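Local atomic coordinates of amidohydrolase (Pseudomonas aeruginosa, PDB entry 2I5G), a protein that probably acts as a metal-dependent dipeptidase of the membrane dipeptidase (peptidase M19) family. Residues G152-L157 with P175-H180; S223-Y228 with L282-V287. The protein carries 2 engineered substitutions. All blocks are in the same frame, centred on the assembly; numbering follows the deposited sequence.

Interaction 1: G152-L157 with P175-H180; sequences GIMCDL and PVCYSH
Strands 154-156 and 177-181 of a TIM-barrel-type domain meet here in a beta-alpha-beta crossover through helix 162-171, with Asp-156 bridged to Cys-177. The donor pattern is parallel: Cys-177 N reaches Cys-155 O at 2.9 Å, and Leu-157 N reaches Cys-177 O at 2.7 Å, both nearly along the C=O axis. Near the strand start, water 1 accepts from Cys-155 N and donates to Pro-175 O. The methyl CE of selenomethionine Met-154 lies 3.5 Å from Cys-177 CB, while Val-176 CG1 packs against Cys-155 CB. Past the bridge, Leu-157 CB meets Tyr-178 CE1 at 3.4 Å, obliquely to the ring.

Asp-156 has CG anti to its backbone N (chi1 -177°), and its carboxylate goes to the turn at Ser-179. Ser-179 N donates to OD1 at 2.8 Å with an N-H...O angle of 159°. Ser-179 OG makes weak, unsettled contacts to both carboxylate oxygens and lies 2.7 Å from His-180 ND1 in a hydrogen bond of open direction. His-180 NE2 bonds His-159. Asp-156 thus anchors the corner at Ser-179, whose hydroxyl lies between carboxylate and imidazole, its proton unassigned; at these C-terminal strand ends the contact probably borders the active site.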
loop_
_atom_site.group_PDB
_atom_site.type_symbol
_atom_site.label_atom_id
_atom_site.label_comp_id
_atom_site.label_asym_id
_atom_site.label_seq_id
_atom_site.Cartn_x
_atom_site.Cartn_y
_atom_site.Cartn_z
ATOM N N GLY A 152 18.393 7.011 -10.949
ATOM C CA GLY A 152 18.454 6.631 -12.346
ATOM C C GLY A 152 17.641 5.411 -12.741
ATOM O O GLY A 152 18.144 4.535 -13.440
ATOM N N ILE A 153 16.393 5.337 -12.290
ATOM C CA ILE A 153 15.522 4.224 -12.643
ATOM C C ILE A 153 14.317 4.840 -13.316
ATOM O O ILE A 153 13.647 5.684 -12.737
ATOM C CB ILE A 153 15.049 3.433 -11.412
ATOM C CG1 ILE A 153 16.214 2.620 -10.835
ATOM C CG2 ILE A 153 13.891 2.522 -11.800
ATOM C CD1 ILE A 153 15.851 1.795 -9.615
HETATM N N MSE A 154 14.044 4.416 -14.542
HETATM C CA MSE A 154 12.927 4.956 -15.295
HETATM C C MSE A 154 11.558 4.552 -14.764
HETATM O O MSE A 154 11.339 3.396 -14.387
HETATM C CB MSE A 154 13.060 4.545 -16.755
HETATM C CG MSE A 154 11.913 4.997 -17.626
HETATM SE SE MSE A 154 12.346 4.855 -19.499
HETATM C CE MSE A 154 11.293 6.351 -20.131
ATOM N N CYS A 155 10.644 5.520 -14.743
ATOM C CA CYS A 155 9.274 5.314 -14.277
ATOM C C CYS A 155 8.414 4.751 -15.401
ATOM O O CYS A 155 8.359 5.314 -16.498
ATOM C CB CYS A 155 8.673 6.636 -13.805
ATOM S SG CYS A 155 9.497 7.399 -12.385
ATOM N N ASP A 156 7.743 3.640 -15.121
ATOM C CA ASP A 156 6.882 2.985 -16.098
ATOM C C ASP A 156 5.442 3.107 -15.605
ATOM O O ASP A 156 5.183 3.032 -14.397
ATOM C CB ASP A 156 7.295 1.514 -16.249
ATOM C CG ASP A 156 6.481 0.775 -17.300
ATOM O OD1 ASP A 156 6.219 1.358 -18.376
ATOM O OD2 ASP A 156 6.118 -0.395 -17.054
ATOM N N LEU A 157 4.509 3.295 -16.541
ATOM C CA LEU A 157 3.107 3.478 -16.182
ATOM C C LEU A 157 2.096 2.666 -16.978
ATOM O O LEU A 157 0.899 2.954 -16.928
ATOM C CB LEU A 157 2.746 4.955 -16.305
ATOM C CG LEU A 157 3.605 5.948 -15.522
ATOM C CD1 LEU A 157 3.356 7.338 -16.067
ATOM C CD2 LEU A 157 3.298 5.873 -14.031
ATOM N N PRO A 175 12.120 11.686 -18.378
ATOM C CA PRO A 175 11.065 11.043 -19.158
ATOM C C PRO A 175 10.546 9.764 -18.507
ATOM O O PRO A 175 11.315 8.999 -17.927
ATOM C CB PRO A 175 11.750 10.766 -20.492
ATOM C CG PRO A 175 12.730 11.888 -20.601
ATOM C CD PRO A 175 13.305 11.949 -19.213
ATOM N N VAL A 176 9.238 9.548 -18.583
ATOM C CA VAL A 176 8.637 8.330 -18.051
ATOM C C VAL A 176 8.110 7.567 -19.266
ATOM O O VAL A 176 8.209 8.052 -20.397
ATOM C CB VAL A 176 7.488 8.629 -17.075
ATOM C CG1 VAL A 176 8.030 9.388 -15.864
ATOM C CG2 VAL A 176 6.407 9.421 -17.772
ATOM N N CYS A 177 7.543 6.388 -19.058
ATOM C CA CYS A 177 7.078 5.630 -20.209
ATOM C C CYS A 177 5.927 4.684 -19.943
ATOM O O CYS A 177 5.580 4.400 -18.794
ATOM C CB CYS A 177 8.235 4.801 -20.762
ATOM S SG CYS A 177 8.765 3.478 -19.606
ATOM N N TYR A 178 5.339 4.219 -21.042
ATOM C CA TYR A 178 4.280 3.221 -21.029
ATOM C C TYR A 178 4.979 2.123 -21.824
ATOM O O TYR A 178 4.711 1.943 -23.012
ATOM C CB TYR A 178 3.037 3.674 -21.798
ATOM C CG TYR A 178 2.169 4.704 -21.108
ATOM C CD1 TYR A 178 1.852 4.590 -19.754
ATOM C CD2 TYR A 178 1.630 5.774 -21.824
ATOM C CE1 TYR A 178 1.020 5.519 -19.129
ATOM C CE2 TYR A 178 0.798 6.706 -21.211
ATOM C CZ TYR A 178 0.497 6.573 -19.864
ATOM O OH TYR A 178 -0.329 7.493 -19.261
ATOM N N SER A 179 5.903 1.422 -21.167
ATOM C CA SER A 179 6.683 0.358 -21.794
ATOM C C SER A 179 5.879 -0.554 -22.706
ATOM O O SER A 179 6.379 -0.986 -23.742
ATOM C CB SER A 179 7.386 -0.489 -20.724
ATOM O OG SER A 179 6.453 -1.170 -19.904
ATOM N N HIS A 180 4.639 -0.847 -22.328
ATOM C CA HIS A 180 3.801 -1.720 -23.138
ATOM C C HIS A 180 2.306 -1.434 -23.014
ATOM O O HIS A 180 1.680 -1.758 -22.006
ATOM C CB HIS A 180 4.085 -3.192 -22.791
ATOM C CG HIS A 180 3.816 -3.556 -21.360
ATOM N ND1 HIS A 180 4.545 -3.043 -20.307
ATOM C CD2 HIS A 180 2.909 -4.399 -20.811
ATOM C CE1 HIS A 180 4.097 -3.556 -19.173
ATOM N NE2 HIS A 180 3.106 -4.382 -19.451
HETATM O O HOH W 1 11.750 8.067 -15.098
#

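Interaction 2: S223-Y228 with L282-V287; sequences STIDDY and LGIRTV
Ile-225 lays its CG1 over the backbone of Gly-283 and against Ile-284, standing 3.8 Å from Gly-283 C and also 3.8 Å from Ile-284 CG2. The CB of Ile-225 sits beside the carbonyl oxygen of Leu-282. Gly-283 has no side chain and presents bare backbone to the isoleucine; its positive phi of 115° is a conformation that by itself calls for glycine. In Ile-284, CG1 is anti to the backbone N, whereas CG2 lies between N and the carbonyl carbon, and it is this second branch that makes the contact.

Two backbone hydrogen bonds fix the register. Leu-282 N donates to Ser-223 O at 3.2 Å with an N-H...O angle of 164°, and Ile-225 N donates to Leu-282 O at 2.7 Å. Both donors are tilted from the acceptor's carbonyl plane. Because Leu-282 bonds to the residues on both sides of Thr-224, the pattern is that of a single parallel bridge, and it engages Ile-225 N, an amide of the first helical turn.

Thr-224 is the N-cap of that helix and forms a capping box with Asp-227. Asp-227 OD2 takes Thr-224 N at 2.7 Å through its anti lone pair and receives Thr-224 OG1 at 3.1 Å from above the carboxylate plane; Thr-224 OG1 also accepts a weak capping bond from Asp-226 N. One carboxylate oxygen therefore grips the threonine twice.

The contact joins the start of helix 225-239 to the loop leading into helix 291-299. That second helix meets Ile-225 and Tyr-228 through Leu-293, and Arg-300, just past its end, forms a salt bridge with Asp-226. Tyr-228 OH bonds Val-210 O, tying the helix to the end of strand 207-210.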
loop_
_atom_site.group_PDB
_atom_site.type_symbol
_atom_site.label_atom_id
_atom_site.label_comp_id
_atom_site.label_asym_id
_atom_site.label_seq_id
_atom_site.Cartn_x
_atom_site.Cartn_y
_atom_site.Cartn_z
ATOM N N SER A 223 -6.038 -11.220 -34.657
ATOM C CA SER A 223 -5.115 -10.200 -35.115
ATOM C C SER A 223 -3.921 -10.818 -35.844
ATOM O O SER A 223 -3.574 -11.983 -35.628
ATOM C CB SER A 223 -4.631 -9.373 -33.924
ATOM O OG SER A 223 -5.724 -8.777 -33.244
ATOM N N THR A 224 -3.305 -10.028 -36.717
ATOM C CA THR A 224 -2.147 -10.474 -37.471
ATOM C C THR A 224 -1.010 -9.481 -37.269
ATOM O O THR A 224 -1.200 -8.402 -36.702
ATOM C CB THR A 224 -2.452 -10.568 -38.975
ATOM O OG1 THR A 224 -2.619 -9.252 -39.516
ATOM C CG2 THR A 224 -3.727 -11.362 -39.202
ATOM N N ILE A 225 0.170 -9.852 -37.744
ATOM C CA ILE A 225 1.347 -9.013 -37.614
ATOM C C ILE A 225 1.023 -7.599 -38.107
ATOM O O ILE A 225 1.494 -6.613 -37.545
ATOM C CB ILE A 225 2.541 -9.675 -38.391
ATOM C CG1 ILE A 225 3.850 -9.475 -37.623
ATOM C CG2 ILE A 225 2.631 -9.144 -39.808
ATOM C CD1 ILE A 225 4.300 -8.061 -37.515
ATOM N N ASP A 226 0.180 -7.509 -39.134
ATOM C CA ASP A 226 -0.230 -6.223 -39.713
ATOM C C ASP A 226 -1.108 -5.390 -38.790
ATOM O O ASP A 226 -1.018 -4.166 -38.783
ATOM C CB ASP A 226 -0.981 -6.449 -41.024
ATOM C CG ASP A 226 -0.063 -6.824 -42.163
ATOM O OD1 ASP A 226 0.661 -5.934 -42.652
ATOM O OD2 ASP A 226 -0.061 -8.009 -42.562
ATOM N N ASP A 227 -1.971 -6.049 -38.026
ATOM C CA ASP A 227 -2.849 -5.344 -37.101
ATOM C C ASP A 227 -2.011 -4.678 -36.020
ATOM O O ASP A 227 -2.429 -3.700 -35.404
ATOM C CB ASP A 227 -3.841 -6.318 -36.466
ATOM C CG ASP A 227 -4.873 -6.821 -37.457
ATOM O OD1 ASP A 227 -5.674 -5.999 -37.952
ATOM O OD2 ASP A 227 -4.881 -8.036 -37.743
ATOM N N TYR A 228 -0.820 -5.218 -35.801
ATOM C CA TYR A 228 0.101 -4.685 -34.808
ATOM C C TYR A 228 0.742 -3.421 -35.385
ATOM O O TYR A 228 0.788 -2.382 -34.728
ATOM C CB TYR A 228 1.151 -5.748 -34.479
ATOM C CG TYR A 228 2.153 -5.382 -33.410
ATOM C CD1 TYR A 228 1.790 -4.589 -32.318
ATOM C CD2 TYR A 228 3.451 -5.896 -33.449
ATOM C CE1 TYR A 228 2.693 -4.323 -31.288
ATOM C CE2 TYR A 228 4.359 -5.640 -32.426
ATOM C CZ TYR A 228 3.973 -4.857 -31.345
ATOM O OH TYR A 228 4.858 -4.643 -30.311
ATOM N N LEU A 282 -0.684 -13.330 -35.561
ATOM C CA LEU A 282 -0.062 -14.248 -36.503
ATOM C C LEU A 282 1.043 -13.526 -37.257
ATOM O O LEU A 282 0.831 -12.449 -37.809
ATOM C CB LEU A 282 -1.108 -14.786 -37.479
ATOM C CG LEU A 282 -0.609 -15.677 -38.619
ATOM C CD1 LEU A 282 0.161 -16.881 -38.084
ATOM C CD2 LEU A 282 -1.811 -16.124 -39.436
ATOM N N GLY A 283 2.227 -14.125 -37.269
ATOM C CA GLY A 283 3.353 -13.513 -37.938
ATOM C C GLY A 283 4.412 -13.144 -36.916
ATOM O O GLY A 283 5.557 -12.843 -37.268
ATOM N N ILE A 284 4.030 -13.157 -35.642
ATOM C CA ILE A 284 4.965 -12.846 -34.564
ATOM C C ILE A 284 4.503 -13.469 -33.246
ATOM O O ILE A 284 4.282 -12.779 -32.255
ATOM C CB ILE A 284 5.155 -11.308 -34.414
ATOM C CG1 ILE A 284 6.299 -11.030 -33.436
ATOM C CG2 ILE A 284 3.847 -10.643 -33.983
ATOM C CD1 ILE A 284 6.742 -9.588 -33.397
ATOM N N ARG A 285 4.365 -14.794 -33.259
ATOM C CA ARG A 285 3.930 -15.569 -32.100
ATOM C C ARG A 285 5.084 -15.912 -31.151
ATOM O O ARG A 285 4.859 -16.230 -29.985
ATOM C CB ARG A 285 3.262 -16.867 -32.566
ATOM C CG ARG A 285 1.978 -16.682 -33.336
ATOM C CD ARG A 285 0.771 -16.770 -32.417
ATOM N NE ARG A 285 -0.495 -16.666 -33.147
ATOM C CZ ARG A 285 -0.902 -17.515 -34.090
ATOM N NH1 ARG A 285 -0.147 -18.546 -34.440
ATOM N NH2 ARG A 285 -2.083 -17.344 -34.673
ATOM N N THR A 286 6.311 -15.870 -31.654
ATOM C CA THR A 286 7.479 -16.167 -30.829
ATOM C C THR A 286 8.559 -15.098 -30.988
ATOM O O THR A 286 8.645 -14.420 -32.014
ATOM C CB THR A 286 8.105 -17.535 -31.182
ATOM O OG1 THR A 286 8.496 -17.542 -32.559
ATOM C CG2 THR A 286 7.121 -18.656 -30.931
ATOM N N VAL A 287 9.382 -14.956 -29.958
ATOM C CA VAL A 287 10.453 -13.976 -29.970
ATOM C C VAL A 287 11.312 -14.149 -31.216
ATOM O O VAL A 287 11.674 -13.172 -31.873
ATOM C CB VAL A 287 11.332 -14.121 -28.714
ATOM C CG1 VAL A 287 12.416 -13.054 -28.705
ATOM C CG2 VAL A 287 10.467 -14.007 -27.467
#

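How the interactions relate
Interaction 1 closes before interaction 2 opens along the chain, and the two do not touch: their centres are about 25 Å apart and their nearest atoms about 8 Å. The centre of interaction 1, between two strands, is about 8 Å from the centre of the chain; that of interaction 2, where a helix start meets a loop, about 17 Å. Strand 207-210 and the loop after it connect them. Val-176 pairs through its backbone with Phe-207 and His-180 touches Thr-211, while Tyr-228 and Ile-284 both touch Met-212. TIM-barrel enzymes have their active sites at the C-terminal strand ends, the end where His-180 lies, so interaction 1 is probably the nearer to the site.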